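Local coordinates for lipoprotein (Mycoplasma mycoides subsp. capri, PDB 7ADK) that probably acts as a cell-surface peptidase with a chymotrypsin-like fold, at residues T713-Y727 with K738-R750. Numbering follows the deposited sequence.
Sequences TDAFITVNKVGKKLY and KKYFNYGLEILPR
Thr713 and Glu746 form an antiparallel hydrogen-bonded pair that ties the short strand 712-714 to the end of strand 737-747, in a mixed sheet of a peptidase probably built on the two-barrel PA-clan fold. Two backbone bonds define the pair: Thr713 N to Glu746 O at 2.9 Å, and Glu746 N to Thr713 O at 3.0 Å. Ala715 N then donates to Gly744 O at 3.0 Å, just as the chain turns into a short, weakly bonded helix at about 715-719. Beyond that helix, Asn742 N donates to Asn720 O at 2.9 Å.

Apolar contacts centre on Phe741. The edge of the Phe716 ring is directed at its face, an offset edge-to-face pair with centroids 5.8 Å apart and planes at 85°. Leu726 supplies a CH-pi contact: CD1 sits 3.9 Å from the Phe741 ring centroid, 13° off the normal. CG of Leu726 lies between its backbone N and carbonyl carbon (chi1 77°), a rotation that carries CD1 over the ring.

Among polar side chains, the Glu746 carboxylate meets the Ala715 methyl in a van der Waals contact, CB to CD 3.7 Å. Asp714 caps the helix through a weak bond from Phe716 N to OD1, while OD2 is held by Tyr796 and Tyr803. Asn720 is fixed by ND2, which bonds Phe716 O at 2.9 Å with that oxygen lying in its amide plane.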
loop_
_atom_site.group_PDB
_atom_site.type_symbol
_atom_site.label_atom_id
_atom_site.label_comp_id
_atom_site.label_asym_id
_atom_site.label_seq_id
_atom_site.Cartn_x
_atom_site.Cartn_y
_atom_site.Cartn_z
ATOM N N THR B 713 4.590 -12.556 31.132
ATOM C CA THR B 713 6.019 -12.733 31.405
ATOM C C THR B 713 6.563 -11.826 32.501
ATOM O O THR B 713 5.977 -10.808 32.841
ATOM C CB THR B 713 6.853 -12.694 30.117
ATOM O OG1 THR B 713 8.103 -13.266 30.390
ATOM C CG2 THR B 713 7.138 -11.332 29.513
ATOM N N ASP B 714 7.696 -12.212 33.073
ATOM C CA ASP B 714 8.520 -11.348 33.916
ATOM C C ASP B 714 9.794 -11.078 33.117
ATOM O O ASP B 714 10.523 -12.000 32.743
ATOM C CB ASP B 714 8.772 -12.035 35.272
ATOM C CG ASP B 714 9.780 -11.356 36.216
ATOM O OD1 ASP B 714 10.465 -10.392 35.828
ATOM O OD2 ASP B 714 9.915 -11.839 37.373
ATOM N N ALA B 715 10.011 -9.810 32.774
ATOM C CA ALA B 715 11.030 -9.423 31.823
ATOM C C ALA B 715 12.443 -9.766 32.288
ATOM O O ALA B 715 13.228 -10.226 31.474
ATOM C CB ALA B 715 10.924 -7.936 31.555
ATOM N N PHE B 716 12.811 -9.601 33.559
ATOM C CA PHE B 716 14.207 -9.816 33.933
ATOM C C PHE B 716 14.605 -11.292 33.878
ATOM O O PHE B 716 15.665 -11.616 33.344
ATOM C CB PHE B 716 14.535 -9.135 35.256
ATOM C CG PHE B 716 16.010 -9.201 35.580
ATOM C CD1 PHE B 716 16.900 -8.303 34.976
ATOM C CD2 PHE B 716 16.498 -10.215 36.415
ATOM C CE1 PHE B 716 18.284 -8.431 35.184
ATOM C CE2 PHE B 716 17.887 -10.339 36.627
ATOM C CZ PHE B 716 18.779 -9.459 35.996
ATOM N N ILE B 717 13.730 -12.207 34.297
ATOM C CA ILE B 717 13.979 -13.657 34.213
ATOM C C ILE B 717 13.963 -14.194 32.764
ATOM O O ILE B 717 14.391 -15.323 32.546
ATOM C CB ILE B 717 12.999 -14.411 35.154
ATOM C CG1 ILE B 717 13.131 -13.947 36.618
ATOM C CG2 ILE B 717 13.115 -15.943 35.104
ATOM C CD1 ILE B 717 14.486 -14.211 37.276
ATOM N N THR B 718 13.546 -13.401 31.769
ATOM C CA THR B 718 13.177 -13.917 30.439
ATOM C C THR B 718 13.786 -13.131 29.263
ATOM O O THR B 718 14.247 -13.715 28.289
ATOM C CB THR B 718 11.643 -13.932 30.309
ATOM O OG1 THR B 718 11.024 -14.409 31.476
ATOM C CG2 THR B 718 11.186 -14.764 29.174
ATOM N N VAL B 719 13.783 -11.804 29.350
ATOM C CA VAL B 719 14.009 -10.817 28.279
ATOM C C VAL B 719 14.822 -9.625 28.819
ATOM O O VAL B 719 14.547 -8.472 28.511
ATOM C CB VAL B 719 12.676 -10.370 27.616
ATOM C CG1 VAL B 719 12.889 -9.716 26.256
ATOM C CG2 VAL B 719 11.706 -11.516 27.361
ATOM N N ASN B 720 15.821 -9.887 29.671
ATOM C CA ASN B 720 16.658 -8.874 30.339
ATOM C C ASN B 720 17.422 -7.937 29.371
ATOM O O ASN B 720 17.769 -6.823 29.736
ATOM C CB ASN B 720 17.635 -9.569 31.315
ATOM C CG ASN B 720 18.202 -10.896 30.832
ATOM O OD1 ASN B 720 19.042 -10.968 29.946
ATOM N ND2 ASN B 720 17.704 -11.994 31.334
ATOM N N LYS B 721 17.637 -8.394 28.135
ATOM C CA LYS B 721 18.361 -7.733 27.044
ATOM C C LYS B 721 17.695 -8.091 25.707
ATOM O O LYS B 721 17.237 -9.220 25.537
ATOM C CB LYS B 721 19.832 -8.173 27.169
ATOM C CG LYS B 721 20.849 -7.607 26.170
ATOM C CD LYS B 721 21.040 -8.412 24.875
ATOM C CE LYS B 721 21.508 -9.859 25.092
ATOM N NZ LYS B 721 21.887 -10.518 23.832
ATOM N N VAL B 722 17.618 -7.162 24.750
ATOM C CA VAL B 722 17.169 -7.430 23.363
ATOM C C VAL B 722 18.178 -6.874 22.354
ATOM O O VAL B 722 18.699 -5.775 22.525
ATOM C CB VAL B 722 15.732 -6.941 23.058
ATOM C CG1 VAL B 722 14.692 -7.668 23.900
ATOM C CG2 VAL B 722 15.526 -5.439 23.221
ATOM N N GLY B 723 18.487 -7.644 21.309
ATOM C CA GLY B 723 19.619 -7.391 20.403
ATOM C C GLY B 723 20.998 -7.776 20.975
ATOM O O GLY B 723 21.102 -8.694 21.785
ATOM N N LYS B 724 22.053 -7.070 20.541
ATOM C CA LYS B 724 23.486 -7.360 20.806
ATOM C C LYS B 724 24.067 -6.793 22.122
ATOM O O LYS B 724 25.010 -7.347 22.681
ATOM C CB LYS B 724 24.294 -6.879 19.574
ATOM C CG LYS B 724 24.475 -5.349 19.470
ATOM C CD LYS B 724 24.610 -4.802 18.038
ATOM C CE LYS B 724 23.257 -4.800 17.310
ATOM N NZ LYS B 724 23.256 -3.930 16.110
ATOM N N LYS B 725 23.501 -5.680 22.583
ATOM C CA LYS B 725 24.011 -4.700 23.567
ATOM C C LYS B 725 22.887 -4.279 24.530
ATOM O O LYS B 725 21.783 -4.026 24.052
ATOM C CB LYS B 725 24.614 -3.555 22.721
ATOM C CG LYS B 725 24.791 -2.172 23.349
ATOM C CD LYS B 725 25.770 -2.113 24.529
ATOM C CE LYS B 725 26.070 -0.670 24.965
ATOM N NZ LYS B 725 24.850 0.145 25.172
ATOM N N LEU B 726 23.114 -4.188 25.843
ATOM C CA LEU B 726 22.099 -3.688 26.787
ATOM C C LEU B 726 21.871 -2.169 26.694
ATOM O O LEU B 726 22.742 -1.421 26.252
ATOM C CB LEU B 726 22.329 -4.183 28.229
ATOM C CG LEU B 726 23.429 -3.520 29.081
ATOM C CD1 LEU B 726 23.117 -3.699 30.557
ATOM C CD2 LEU B 726 24.799 -4.132 28.840
ATOM N N TYR B 727 20.679 -1.722 27.090
ATOM C CA TYR B 727 20.167 -0.382 26.827
ATOM C C TYR B 727 20.873 0.732 27.611
ATOM O O TYR B 727 20.928 0.701 28.835
ATOM C CB TYR B 727 18.663 -0.378 27.088
ATOM C CG TYR B 727 18.022 0.984 27.118
ATOM C CD1 TYR B 727 17.642 1.628 25.932
ATOM C CD2 TYR B 727 17.780 1.596 28.357
ATOM C CE1 TYR B 727 16.967 2.859 25.994
ATOM C CE2 TYR B 727 17.093 2.815 28.429
ATOM C CZ TYR B 727 16.674 3.442 27.243
ATOM O OH TYR B 727 15.997 4.608 27.316
ATOM N N LYS B 738 24.174 5.843 31.502
ATOM C CA LYS B 738 24.009 4.668 32.361
ATOM C C LYS B 738 23.298 3.554 31.604
ATOM O O LYS B 738 22.431 3.824 30.772
ATOM C CB LYS B 738 23.317 5.095 33.659
ATOM C CG LYS B 738 23.199 3.961 34.676
ATOM C CD LYS B 738 22.717 4.497 36.022
ATOM C CE LYS B 738 22.462 3.355 36.994
ATOM N NZ LYS B 738 22.041 3.839 38.300
ATOM N N LYS B 739 23.721 2.312 31.846
ATOM C CA LYS B 739 23.193 1.080 31.238
ATOM C C LYS B 739 22.102 0.465 32.111
ATOM O O LYS B 739 22.203 0.533 33.332
ATOM C CB LYS B 739 24.321 0.063 30.998
ATOM C CG LYS B 739 25.444 0.589 30.099
ATOM C CD LYS B 739 26.547 -0.451 29.896
ATOM C CE LYS B 739 27.782 0.201 29.281
ATOM N NZ LYS B 739 28.865 -0.754 29.012
ATOM N N TYR B 740 21.084 -0.154 31.525
ATOM C CA TYR B 740 19.970 -0.750 32.261
ATOM C C TYR B 740 19.454 -2.047 31.613
ATOM O O TYR B 740 19.276 -2.111 30.405
ATOM C CB TYR B 740 18.819 0.257 32.357
ATOM C CG TYR B 740 19.095 1.647 32.903
ATOM C CD1 TYR B 740 18.769 1.970 34.231
ATOM C CD2 TYR B 740 19.600 2.653 32.064
ATOM C CE1 TYR B 740 18.948 3.277 34.715
ATOM C CE2 TYR B 740 19.784 3.960 32.546
ATOM C CZ TYR B 740 19.440 4.285 33.868
ATOM O OH TYR B 740 19.544 5.553 34.335
ATOM N N PHE B 741 19.186 -3.075 32.411
ATOM C CA PHE B 741 18.457 -4.272 31.973
ATOM C C PHE B 741 16.941 -4.035 31.929
ATOM O O PHE B 741 16.382 -3.351 32.781
ATOM C CB PHE B 741 18.725 -5.437 32.917
ATOM C CG PHE B 741 20.150 -5.922 32.916
ATOM C CD1 PHE B 741 20.614 -6.706 31.855
ATOM C CD2 PHE B 741 21.019 -5.565 33.960
ATOM C CE1 PHE B 741 21.939 -7.161 31.843
ATOM C CE2 PHE B 741 22.338 -6.024 33.949
ATOM C CZ PHE B 741 22.796 -6.830 32.899
ATOM N N ASN B 742 16.243 -4.690 31.005
ATOM C CA ASN B 742 14.783 -4.708 30.968
ATOM C C ASN B 742 14.201 -5.493 32.165
ATOM O O ASN B 742 14.607 -6.614 32.465
ATOM C CB ASN B 742 14.315 -5.307 29.636
ATOM C CG ASN B 742 14.091 -4.302 28.529
ATOM O OD1 ASN B 742 12.967 -3.942 28.227
ATOM N ND2 ASN B 742 15.110 -3.853 27.848
ATOM N N TYR B 743 13.212 -4.915 32.836
ATOM C CA TYR B 743 12.572 -5.396 34.051
ATOM C C TYR B 743 11.064 -5.088 34.099
ATOM O O TYR B 743 10.581 -4.151 33.462
ATOM C CB TYR B 743 13.303 -4.761 35.242
ATOM C CG TYR B 743 12.672 -5.074 36.579
ATOM C CD1 TYR B 743 12.893 -6.308 37.205
ATOM C CD2 TYR B 743 11.769 -4.169 37.150
ATOM C CE1 TYR B 743 12.229 -6.638 38.394
ATOM C CE2 TYR B 743 11.087 -4.499 38.323
ATOM C CZ TYR B 743 11.332 -5.727 38.960
ATOM O OH TYR B 743 10.746 -5.986 40.147
ATOM N N GLY B 744 10.313 -5.843 34.894
ATOM C CA GLY B 744 8.900 -5.624 35.204
ATOM C C GLY B 744 7.964 -6.709 34.677
ATOM O O GLY B 744 8.399 -7.664 34.033
ATOM N N LEU B 745 6.672 -6.576 34.972
ATOM C CA LEU B 745 5.628 -7.426 34.404
ATOM C C LEU B 745 5.412 -7.036 32.941
ATOM O O LEU B 745 5.285 -5.850 32.639
ATOM C CB LEU B 745 4.346 -7.286 35.242
ATOM C CG LEU B 745 3.115 -8.035 34.697
ATOM C CD1 LEU B 745 3.312 -9.537 34.697
ATOM C CD2 LEU B 745 1.902 -7.727 35.557
ATOM N N GLU B 746 5.341 -8.003 32.036
ATOM C CA GLU B 746 5.152 -7.751 30.612
ATOM C C GLU B 746 4.188 -8.732 29.941
ATOM O O GLU B 746 3.923 -9.825 30.433
ATOM C CB GLU B 746 6.496 -7.683 29.870
ATOM C CG GLU B 746 7.381 -6.530 30.345
ATOM C CD GLU B 746 8.535 -6.152 29.413
ATOM O OE1 GLU B 746 8.777 -6.815 28.391
ATOM O OE2 GLU B 746 9.258 -5.188 29.732
ATOM N N ILE B 747 3.642 -8.285 28.815
ATOM C CA ILE B 747 2.529 -8.874 28.074
ATOM C C ILE B 747 2.964 -9.213 26.647
ATOM O O ILE B 747 3.736 -8.462 26.057
ATOM C CB ILE B 747 1.363 -7.867 28.073
ATOM C CG1 ILE B 747 0.899 -7.452 29.484
ATOM C CG2 ILE B 747 0.183 -8.354 27.248
ATOM C CD1 ILE B 747 0.411 -8.574 30.380
ATOM N N LEU B 748 2.473 -10.322 26.095
ATOM C CA LEU B 748 2.662 -10.721 24.698
ATOM C C LEU B 748 1.330 -10.618 23.914
ATOM O O LEU B 748 0.535 -11.557 23.932
ATOM C CB LEU B 748 3.274 -12.132 24.584
ATOM C CG LEU B 748 4.718 -12.359 25.064
ATOM C CD1 LEU B 748 5.683 -11.396 24.394
ATOM C CD2 LEU B 748 4.932 -12.295 26.571
ATOM N N PRO B 749 1.067 -9.495 23.231
ATOM C CA PRO B 749 -0.040 -9.341 22.293
ATOM C C PRO B 749 -0.054 -10.348 21.136
ATOM O O PRO B 749 0.984 -10.629 20.532
ATOM C CB PRO B 749 0.127 -7.915 21.768
ATOM C CG PRO B 749 1.565 -7.533 22.050
ATOM C CD PRO B 749 1.759 -8.223 23.377
ATOM N N ARG B 750 -1.245 -10.866 20.799
ATOM C CA ARG B 750 -1.456 -11.968 19.836
ATOM C C ARG B 750 -0.996 -11.700 18.397
ATOM O O ARG B 750 -0.171 -12.454 17.889
ATOM C CB ARG B 750 -2.930 -12.398 19.871
ATOM C CG ARG B 750 -3.277 -13.558 18.939
ATOM C CD ARG B 750 -4.771 -13.853 18.992
ATOM N NE ARG B 750 -5.122 -14.990 18.145
ATOM C CZ ARG B 750 -6.313 -15.323 17.701
ATOM N NH1 ARG B 750 -7.397 -14.700 18.042
ATOM N NH2 ARG B 750 -6.434 -16.311 16.883
#